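PDB 5NO8: Baccell_00875 from Bacteroides cellulosilyticus DSM 14838, which probably acts as a polysaccharide lyase that removes the rhamnose caps of complex arabinogalactan proteins, cleaving next to glucuronic acid. Local coordinates for residues N53-Y63 and Y145-P153; L361-Y369 and R389-G399. All coordinates share one frame; numbering follows the deposited sequence.

Interaction 1: N53-Y63 and Y145-P153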
loop_
_atom_site.group_PDB
_atom_site.type_symbol
_atom_site.label_atom_id
_atom_site.label_comp_id
_atom_site.label_asym_id
_atom_site.label_seq_id
_atom_site.Cartn_x
_atom_site.Cartn_y
_atom_site.Cartn_z
ATOM N N ASN A 53 -11.369 -16.627 11.874
ATOM C CA ASN A 53 -10.036 -17.172 12.166
ATOM C C ASN A 53 -9.015 -16.148 11.688
ATOM O O ASN A 53 -9.007 -15.791 10.521
ATOM C CB ASN A 53 -9.821 -18.483 11.424
ATOM C CG ASN A 53 -8.534 -19.195 11.841
ATOM O OD1 ASN A 53 -7.779 -18.725 12.701
ATOM N ND2 ASN A 53 -8.305 -20.355 11.253
ATOM N N TRP A 54 -8.210 -15.651 12.607
ATOM C CA TRP A 54 -7.271 -14.569 12.302
ATOM C C TRP A 54 -6.007 -15.058 11.620
ATOM O O TRP A 54 -5.216 -14.228 11.122
ATOM C CB TRP A 54 -6.959 -13.773 13.561
ATOM C CG TRP A 54 -8.156 -13.004 13.994
ATOM C CD1 TRP A 54 -9.205 -13.448 14.782
ATOM C CD2 TRP A 54 -8.499 -11.680 13.600
ATOM N NE1 TRP A 54 -10.139 -12.462 14.919
ATOM C CE2 TRP A 54 -9.734 -11.365 14.210
ATOM C CE3 TRP A 54 -7.861 -10.704 12.825
ATOM C CZ2 TRP A 54 -10.348 -10.121 14.038
ATOM C CZ3 TRP A 54 -8.461 -9.477 12.672
ATOM C CH2 TRP A 54 -9.701 -9.195 13.272
ATOM N N VAL A 55 -5.821 -16.371 11.552
ATOM C CA VAL A 55 -4.722 -16.957 10.769
ATOM C C VAL A 55 -5.193 -17.765 9.565
ATOM O O VAL A 55 -6.324 -18.283 9.521
ATOM C CB VAL A 55 -3.739 -17.800 11.632
ATOM C CG1 VAL A 55 -3.112 -16.961 12.723
ATOM C CG2 VAL A 55 -4.374 -19.030 12.247
ATOM N N VAL A 56 -4.309 -17.852 8.581
ATOM C CA VAL A 56 -4.487 -18.715 7.431
ATOM C C VAL A 56 -4.419 -20.146 7.953
ATOM O O VAL A 56 -3.589 -20.433 8.805
ATOM C CB VAL A 56 -3.371 -18.489 6.380
ATOM C CG1 VAL A 56 -3.577 -19.378 5.152
ATOM C CG2 VAL A 56 -3.334 -17.023 5.949
ATOM N N LYS A 57 -5.260 -21.036 7.433
ATOM C CA LYS A 57 -5.144 -22.455 7.803
ATOM C C LYS A 57 -3.878 -23.043 7.223
ATOM O O LYS A 57 -3.526 -22.776 6.077
ATOM C CB LYS A 57 -6.372 -23.243 7.364
ATOM C CG LYS A 57 -7.577 -22.923 8.241
ATOM C CD LYS A 57 -8.748 -23.842 7.947
ATOM C CE LYS A 57 -9.319 -23.545 6.578
ATOM N NZ LYS A 57 -10.635 -24.199 6.377
ATOM N N THR A 58 -3.175 -23.838 8.021
ATOM C CA THR A 58 -1.866 -24.343 7.616
ATOM C C THR A 58 -1.910 -25.875 7.532
ATOM O O THR A 58 -0.967 -26.568 7.897
ATOM C CB THR A 58 -0.765 -23.807 8.556
ATOM O OG1 THR A 58 -1.160 -23.978 9.927
ATOM C CG2 THR A 58 -0.526 -22.316 8.300
ATOM N N ASP A 59 -3.021 -26.382 7.009
ATOM C CA ASP A 59 -3.209 -27.822 6.760
ATOM C C ASP A 59 -3.502 -28.100 5.292
ATOM O O ASP A 59 -4.011 -29.161 4.958
ATOM C CB ASP A 59 -4.355 -28.359 7.643
ATOM C CG ASP A 59 -5.701 -27.663 7.391
ATOM O OD1 ASP A 59 -5.825 -26.749 6.525
ATOM O OD2 ASP A 59 -6.679 -28.036 8.079
ATOM N N GLY A 60 -3.197 -27.153 4.405
ATOM C CA GLY A 60 -3.495 -27.305 2.987
ATOM C C GLY A 60 -4.946 -27.103 2.551
ATOM O O GLY A 60 -5.229 -27.206 1.378
ATOM N N THR A 61 -5.862 -26.806 3.459
ATOM C CA THR A 61 -7.295 -26.712 3.121
ATOM C C THR A 61 -7.770 -25.316 2.721
ATOM O O THR A 61 -8.850 -25.167 2.136
ATOM C CB THR A 61 -8.185 -27.209 4.272
ATOM O OG1 THR A 61 -8.038 -26.367 5.423
ATOM C CG2 THR A 61 -7.828 -28.654 4.643
ATOM N N GLN A 62 -6.982 -24.287 3.022
ATOM C CA GLN A 62 -7.296 -22.940 2.557
ATOM C C GLN A 62 -6.545 -22.645 1.279
ATOM O O GLN A 62 -7.128 -22.152 0.319
ATOM C CB GLN A 62 -6.970 -21.923 3.648
ATOM C CG GLN A 62 -7.484 -20.541 3.329
ATOM C CD GLN A 62 -7.366 -19.573 4.478
ATOM O OE1 GLN A 62 -7.165 -19.969 5.628
ATOM N NE2 GLN A 62 -7.554 -18.282 4.177
ATOM N N TYR A 63 -5.238 -22.875 1.290
ATOM C CA TYR A 63 -4.404 -22.885 0.086
ATOM C C TYR A 63 -3.612 -24.186 0.069
ATOM O O TYR A 63 -2.952 -24.524 1.077
ATOM C CB TYR A 63 -3.441 -21.675 0.059
ATOM C CG TYR A 63 -4.171 -20.365 0.083
ATOM C CD1 TYR A 63 -4.799 -19.886 -1.056
ATOM C CD2 TYR A 63 -4.295 -19.627 1.274
ATOM C CE1 TYR A 63 -5.501 -18.694 -1.038
ATOM C CE2 TYR A 63 -4.992 -18.429 1.308
ATOM C CZ TYR A 63 -5.585 -17.971 0.147
ATOM O OH TYR A 63 -6.263 -16.807 0.142
ATOM N N TYR A 145 6.938 -17.216 12.002
ATOM C CA TYR A 145 5.751 -17.118 11.156
ATOM C C TYR A 145 4.555 -16.587 11.941
ATOM O O TYR A 145 4.270 -17.050 13.047
ATOM C CB TYR A 145 5.390 -18.473 10.557
ATOM C CG TYR A 145 6.398 -19.017 9.621
ATOM C CD1 TYR A 145 6.703 -18.354 8.439
ATOM C CD2 TYR A 145 7.039 -20.211 9.886
ATOM C CE1 TYR A 145 7.634 -18.862 7.544
ATOM C CE2 TYR A 145 7.956 -20.735 9.009
ATOM C CZ TYR A 145 8.240 -20.084 7.824
ATOM O OH TYR A 145 9.168 -20.636 6.963
ATOM N N THR A 146 3.870 -15.597 11.352
ATOM C CA THR A 146 2.653 -15.010 11.914
ATOM C C THR A 146 1.676 -14.912 10.741
ATOM O O THR A 146 1.516 -13.837 10.136
ATOM C CB THR A 146 2.900 -13.640 12.581
ATOM O OG1 THR A 146 3.443 -12.736 11.613
ATOM C CG2 THR A 146 3.823 -13.761 13.790
ATOM N N PRO A 147 1.057 -16.044 10.373
ATOM C CA PRO A 147 0.293 -16.116 9.118
ATOM C C PRO A 147 -1.086 -15.487 9.245
ATOM O O PRO A 147 -2.090 -16.171 9.153
ATOM C CB PRO A 147 0.242 -17.611 8.823
ATOM C CG PRO A 147 0.306 -18.243 10.170
ATOM C CD PRO A 147 1.205 -17.367 10.993
ATOM N N PHE A 148 -1.105 -14.170 9.430
ATOM C CA PHE A 148 -2.363 -13.395 9.508
ATOM C C PHE A 148 -3.175 -13.631 8.234
ATOM O O PHE A 148 -2.611 -13.738 7.123
ATOM C CB PHE A 148 -2.101 -11.895 9.687
ATOM C CG PHE A 148 -1.533 -11.517 11.020
ATOM C CD1 PHE A 148 -2.361 -11.323 12.117
ATOM C CD2 PHE A 148 -0.162 -11.313 11.168
ATOM C CE1 PHE A 148 -1.840 -10.959 13.359
ATOM C CE2 PHE A 148 0.367 -10.969 12.401
ATOM C CZ PHE A 148 -0.467 -10.796 13.492
ATOM N N ASN A 149 -4.503 -13.687 8.400
ATOM C CA ASN A 149 -5.431 -14.100 7.334
ATOM C C ASN A 149 -5.768 -12.921 6.422
ATOM O O ASN A 149 -6.884 -12.396 6.443
ATOM C CB ASN A 149 -6.684 -14.723 7.991
ATOM C CG ASN A 149 -7.444 -15.661 7.077
ATOM O OD1 ASN A 149 -6.993 -16.013 6.001
ATOM N ND2 ASN A 149 -8.632 -16.083 7.537
ATOM N N ASP A 150 -4.757 -12.473 5.681
ATOM C CA ASP A 150 -4.817 -11.280 4.845
ATOM C C ASP A 150 -4.781 -11.769 3.406
ATOM O O ASP A 150 -3.718 -12.032 2.810
ATOM C CB ASP A 150 -3.646 -10.334 5.150
ATOM C CG ASP A 150 -3.783 -8.969 4.469
ATOM O OD1 ASP A 150 -4.447 -8.861 3.393
ATOM O OD2 ASP A 150 -3.231 -7.977 5.024
ATOM N N ASN A 151 -5.971 -11.952 2.850
ATOM C CA ASN A 151 -6.116 -12.432 1.488
ATOM C C ASN A 151 -7.539 -12.116 0.997
ATOM O O ASN A 151 -8.370 -11.666 1.778
ATOM C CB ASN A 151 -5.770 -13.927 1.396
ATOM C CG ASN A 151 -6.448 -14.740 2.469
ATOM O OD1 ASN A 151 -7.655 -14.938 2.399
ATOM N ND2 ASN A 151 -5.672 -15.196 3.488
ATOM N N TYR A 152 -7.761 -12.318 -0.296
ATOM C CA TYR A 152 -8.907 -11.789 -1.010
ATOM C C TYR A 152 -9.657 -12.893 -1.754
ATOM O O TYR A 152 -9.647 -12.915 -2.980
ATOM C CB TYR A 152 -8.435 -10.750 -2.033
ATOM C CG TYR A 152 -7.686 -9.540 -1.491
ATOM C CD1 TYR A 152 -8.101 -8.884 -0.326
ATOM C CD2 TYR A 152 -6.617 -8.994 -2.214
ATOM C CE1 TYR A 152 -7.427 -7.746 0.145
ATOM C CE2 TYR A 152 -5.952 -7.858 -1.764
ATOM C CZ TYR A 152 -6.335 -7.244 -0.591
ATOM O OH TYR A 152 -5.650 -6.096 -0.146
ATOM N N PRO A 153 -10.304 -13.811 -1.028
ATOM C CA PRO A 153 -11.063 -14.878 -1.724
ATOM C C PRO A 153 -12.286 -14.320 -2.472
ATOM O O PRO A 153 -12.514 -14.690 -3.608
ATOM C CB PRO A 153 -11.486 -15.812 -0.582
ATOM C CG PRO A 153 -11.486 -14.940 0.635
ATOM C CD PRO A 153 -10.389 -13.947 0.436
HETATM O O HOH W 1 -8.791 -17.513 1.642
#

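Interaction 2: L361-Y369 and R389-G399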
loop_
_atom_site.group_PDB
_atom_site.type_symbol
_atom_site.label_atom_id
_atom_site.label_comp_id
_atom_site.label_asym_id
_atom_site.label_seq_id
_atom_site.Cartn_x
_atom_site.Cartn_y
_atom_site.Cartn_z
ATOM N N LEU A 361 4.935 3.293 -35.423
ATOM C CA LEU A 361 3.500 3.567 -35.244
ATOM C C LEU A 361 3.143 4.143 -33.861
ATOM O O LEU A 361 2.071 4.699 -33.685
ATOM C CB LEU A 361 2.683 2.292 -35.441
ATOM C CG LEU A 361 2.626 1.672 -36.843
ATOM C CD1 LEU A 361 2.028 0.276 -36.724
ATOM C CD2 LEU A 361 1.797 2.551 -37.771
ATOM N N ARG A 362 4.017 3.974 -32.875
ATOM C CA ARG A 362 3.784 4.550 -31.543
ATOM C C ARG A 362 4.307 5.988 -31.426
ATOM O O ARG A 362 4.349 6.533 -30.327
ATOM C CB ARG A 362 4.448 3.677 -30.470
ATOM C CG ARG A 362 3.938 2.248 -30.409
ATOM C CD ARG A 362 4.891 1.351 -29.661
ATOM N NE ARG A 362 6.126 1.104 -30.403
ATOM C CZ ARG A 362 7.021 0.161 -30.112
ATOM N NH1 ARG A 362 8.103 0.031 -30.867
ATOM N NH2 ARG A 362 6.860 -0.653 -29.076
ATOM N N ASP A 363 4.716 6.608 -32.540
ATOM C CA ASP A 363 5.127 8.026 -32.543
ATOM C C ASP A 363 4.149 8.899 -31.757
ATOM O O ASP A 363 2.942 8.886 -32.020
ATOM C CB ASP A 363 5.246 8.549 -33.979
ATOM C CG ASP A 363 5.932 9.917 -34.058
ATOM O OD1 ASP A 363 6.909 10.146 -33.308
ATOM O OD2 ASP A 363 5.493 10.750 -34.887
ATOM N N GLY A 364 4.674 9.629 -30.765
ATOM C CA GLY A 364 3.857 10.451 -29.893
ATOM C C GLY A 364 3.486 9.828 -28.555
ATOM O O GLY A 364 3.038 10.558 -27.667
ATOM N N ALA A 365 3.639 8.499 -28.417
ATOM C CA ALA A 365 3.200 7.791 -27.216
ATOM C C ALA A 365 4.146 8.085 -26.059
ATOM O O ALA A 365 5.345 8.119 -26.250
ATOM C CB ALA A 365 3.169 6.281 -27.458
ATOM N N TYR A 366 3.598 8.226 -24.858
ATOM C CA TYR A 366 4.418 8.209 -23.622
ATOM C C TYR A 366 4.522 6.752 -23.176
ATOM O O TYR A 366 3.491 6.071 -23.032
ATOM C CB TYR A 366 3.776 9.042 -22.531
ATOM C CG TYR A 366 3.592 10.513 -22.894
ATOM C CD1 TYR A 366 4.695 11.317 -23.230
ATOM C CD2 TYR A 366 2.337 11.088 -22.917
ATOM C CE1 TYR A 366 4.529 12.648 -23.583
ATOM C CE2 TYR A 366 2.167 12.421 -23.258
ATOM C CZ TYR A 366 3.257 13.195 -23.599
ATOM O OH TYR A 366 3.022 14.520 -23.942
ATOM N N MET A 367 5.745 6.293 -22.966
ATOM C CA MET A 367 6.031 4.865 -22.867
ATOM C C MET A 367 6.782 4.479 -21.601
ATOM O O MET A 367 7.388 5.305 -20.947
ATOM C CB MET A 367 6.787 4.446 -24.105
ATOM C CG MET A 367 5.844 4.517 -25.296
ATOM S SD MET A 367 6.629 4.014 -26.801
ATOM C CE MET A 367 6.944 2.288 -26.426
ATOM N N VAL A 368 6.706 3.193 -21.286
ATOM C CA VAL A 368 7.488 2.594 -20.219
ATOM C C VAL A 368 8.945 2.847 -20.472
ATOM O O VAL A 368 9.410 2.794 -21.617
ATOM C CB VAL A 368 7.203 1.069 -20.128
ATOM C CG1 VAL A 368 8.089 0.397 -19.073
ATOM C CG2 VAL A 368 5.745 0.842 -19.806
ATOM N N TYR A 369 9.694 3.112 -19.400
ATOM C CA TYR A 369 11.099 3.442 -19.513
ATOM C C TYR A 369 11.907 2.605 -18.553
ATOM O O TYR A 369 11.500 2.426 -17.398
ATOM C CB TYR A 369 11.304 4.926 -19.176
ATOM C CG TYR A 369 12.669 5.490 -19.492
ATOM C CD1 TYR A 369 12.960 5.988 -20.762
ATOM C CD2 TYR A 369 13.660 5.578 -18.519
ATOM C CE1 TYR A 369 14.199 6.527 -21.048
ATOM C CE2 TYR A 369 14.910 6.111 -18.796
ATOM C CZ TYR A 369 15.168 6.585 -20.070
ATOM O OH TYR A 369 16.379 7.134 -20.359
ATOM N N ARG A 389 2.873 -3.613 -20.101
ATOM C CA ARG A 389 4.049 -2.810 -20.418
ATOM C C ARG A 389 3.898 -2.183 -21.813
ATOM O O ARG A 389 4.897 -1.829 -22.457
ATOM C CB ARG A 389 5.310 -3.676 -20.331
ATOM C CG ARG A 389 5.565 -4.246 -18.934
ATOM C CD ARG A 389 6.394 -5.530 -18.942
ATOM N NE ARG A 389 6.627 -5.970 -17.565
ATOM C CZ ARG A 389 5.742 -6.606 -16.796
ATOM N NH1 ARG A 389 4.530 -6.943 -17.270
ATOM N NH2 ARG A 389 6.065 -6.919 -15.528
ATOM N N ASP A 390 2.648 -2.011 -22.249
ATOM C CA ASP A 390 2.386 -1.536 -23.593
ATOM C C ASP A 390 2.209 -0.016 -23.604
ATOM O O ASP A 390 2.421 0.649 -22.586
ATOM C CB ASP A 390 1.230 -2.352 -24.254
ATOM C CG ASP A 390 -0.176 -1.986 -23.772
ATOM O OD1 ASP A 390 -0.428 -1.047 -22.971
ATOM O OD2 ASP A 390 -1.102 -2.713 -24.218
ATOM N N GLU A 391 1.834 0.513 -24.761
ATOM C CA GLU A 391 1.867 1.943 -25.058
ATOM C C GLU A 391 0.570 2.701 -24.740
ATOM O O GLU A 391 0.447 3.893 -25.066
ATOM C CB GLU A 391 2.283 2.127 -26.543
ATOM C CG GLU A 391 1.321 1.528 -27.566
ATOM C CD GLU A 391 1.663 0.109 -28.008
ATOM O OE1 GLU A 391 2.180 -0.706 -27.187
ATOM O OE2 GLU A 391 1.379 -0.207 -29.198
ATOM N N GLY A 392 -0.399 2.039 -24.099
ATOM C CA GLY A 392 -1.666 2.661 -23.734
ATOM C C GLY A 392 -2.038 2.330 -22.302
ATOM O O GLY A 392 -1.153 2.214 -21.431
ATOM N N ALA A 393 -3.337 2.153 -22.064
ATOM C CA ALA A 393 -3.873 1.775 -20.756
ATOM C C ALA A 393 -3.392 2.744 -19.662
ATOM O O ALA A 393 -3.562 3.957 -19.809
ATOM C CB ALA A 393 -3.537 0.315 -20.431
ATOM N N GLU A 394 -2.752 2.245 -18.607
ATOM C CA GLU A 394 -2.376 3.113 -17.499
ATOM C C GLU A 394 -1.337 4.171 -17.888
ATOM O O GLU A 394 -1.150 5.128 -17.131
ATOM C CB GLU A 394 -1.788 2.295 -16.337
ATOM C CG GLU A 394 -2.781 1.554 -15.476
ATOM C CD GLU A 394 -3.188 0.184 -15.995
ATOM O OE1 GLU A 394 -2.923 -0.176 -17.180
ATOM O OE2 GLU A 394 -3.794 -0.546 -15.181
ATOM N N ARG A 395 -0.627 3.978 -18.999
ATOM C CA ARG A 395 0.352 4.984 -19.487
ATOM C C ARG A 395 -0.298 6.312 -19.912
ATOM O O ARG A 395 0.401 7.327 -20.019
ATOM C CB ARG A 395 1.217 4.440 -20.626
ATOM C CG ARG A 395 2.478 3.672 -20.239
ATOM C CD ARG A 395 2.224 2.470 -19.354
ATOM N NE ARG A 395 1.440 1.443 -20.048
ATOM C CZ ARG A 395 0.884 0.389 -19.457
ATOM N NH1 ARG A 395 1.034 0.183 -18.138
ATOM N NH2 ARG A 395 0.169 -0.473 -20.185
ATOM N N LEU A 396 -1.616 6.324 -20.115
ATOM C CA LEU A 396 -2.405 7.569 -20.219
ATOM C C LEU A 396 -2.156 8.592 -19.106
ATOM O O LEU A 396 -2.296 9.791 -19.337
ATOM C CB LEU A 396 -3.907 7.295 -20.324
ATOM C CG LEU A 396 -4.477 7.012 -21.729
ATOM C CD1 LEU A 396 -4.590 8.338 -22.492
ATOM C CD2 LEU A 396 -3.660 6.014 -22.531
ATOM N N GLY A 397 -1.800 8.124 -17.902
ATOM C CA GLY A 397 -1.513 9.013 -16.811
ATOM C C GLY A 397 -0.407 10.001 -17.107
ATOM O O GLY A 397 -0.470 11.119 -16.607
ATOM N N MET A 398 0.574 9.617 -17.904
ATOM C CA MET A 398 1.637 10.561 -18.330
ATOM C C MET A 398 1.065 11.738 -19.117
ATOM O O MET A 398 1.456 12.895 -18.885
ATOM C CB MET A 398 2.728 9.860 -19.095
ATOM C CG MET A 398 3.607 9.035 -18.149
ATOM S SD MET A 398 4.980 8.246 -18.914
ATOM C CE MET A 398 4.180 6.737 -19.482
ATOM N N GLY A 399 0.081 11.478 -19.984
ATOM C CA GLY A 399 -0.587 12.589 -20.667
ATOM C C GLY A 399 -1.413 13.449 -19.737
ATOM O O GLY A 399 -1.413 14.679 -19.829
HETATM O O HOH W 2 5.084 -0.811 -26.927
HETATM O O HOH W 3 0.850 6.142 -23.754
HETATM O O HOH W 4 5.044 1.750 -23.152
#

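Interaction 1: N53-Y63 and Y145-P153
Both ends of the N149 side-chain amide are gripped by the facing segment: ND2 of N149 donates to O of N53 over 3.0 Å, while OD1 of N149 accepts from NE2 of Q62, also 3.0 Å. The second of these bonds arrives in the carbonyl plane, on a lone pair, with the two amide planes 73° apart. OD1 takes a further hydrogen from ND2 of N151, two residues further along the same loop. With CG anti to the backbone N (chi1 -157°), the N149 amide extends into the 53-63 loop. Backbone bonds flank it, N149 N to W54 O at 2.9 Å and V56 N to P147 O at 2.8 Å, and make a single beta bridge between V55 and F148. Neither segment is a regular strand there; P147 and N149 each centre an inverse gamma turn in the loop that leaves strand 137-145 for helix 155-161. Replacing N149 by alanine is likely to leave the N53 carbonyl without this donor and NE2 of Q62 and ND2 of N151 without their shared acceptor. A water binds NE2 of Q62, OH of Y63 and OD1 of N151, the last also bonded to R162. The pyrrolidine ring of P147 packs against V55, CG to CB 4.3 Å.

Interaction 2: L361-Y369 and R389-G399
The entry into helix 396-409, with the turn and short 3-10 segment before it, packs against the type II turn from R362 to A365 and the loop after it. At the helix, M398 and Y366 run alongside each other in opposing senses, CB of Y366 lying 3.7 Å from CB of M398. The bend of M398 at chi3 (-86°) brings its CE within 3.7 Å of Y366 O, and CD2 of Y366 reaches G399 N at 3.7 Å. The Y366 hydroxyl bonds S417. At the turn, the aliphatic part of R362 lies roughly perpendicular across the E391 side chain, CG of R362 being 3.7 Å from OE2 of E391, which accepts from V440 N. CG2 of V368 rests on CD of R395 at 3.9 Å. The R395 guanidinium salt-bridges D390, NH2 to OD1 2.9 Å. Outside the segments, R362 binds D360 and L378 O, R395 N678, and D390 S438. No direct hydrogen bond joins the two segments; waters bridge R362 NH2 to E391 OE1 and the carbonyls of Y366 and E391. NH2 of R362 and OE1 of E391 stand 5.0 Å apart, so their attraction is probably weakened and mediated by the bridging water, and the contact rests on side-chain packing and water bridges.

How the interactions relate
From the N terminus, interaction 1 comes first: 53-63, in the loop between strands 40-45 and 75-81, meets 145-153, where strand 137-145 ends, closing a span of 81 residues that is strand-rich and without helix. Interaction 2 follows in series, neither nesting with nor crossing it, and closes a much shorter span of 19 residues between the loop before strand 369-370 and the start of helix 396-409. The first thus joins connections within the N-terminal beta-sheet part, and the second ties two parts of the helical C-terminal region, the loop after helix 338-352 and the entry to helix 396-409. Their centres lie 39 Å apart, and about 15 Å separates their nearest atoms, so the two contacts do not touch.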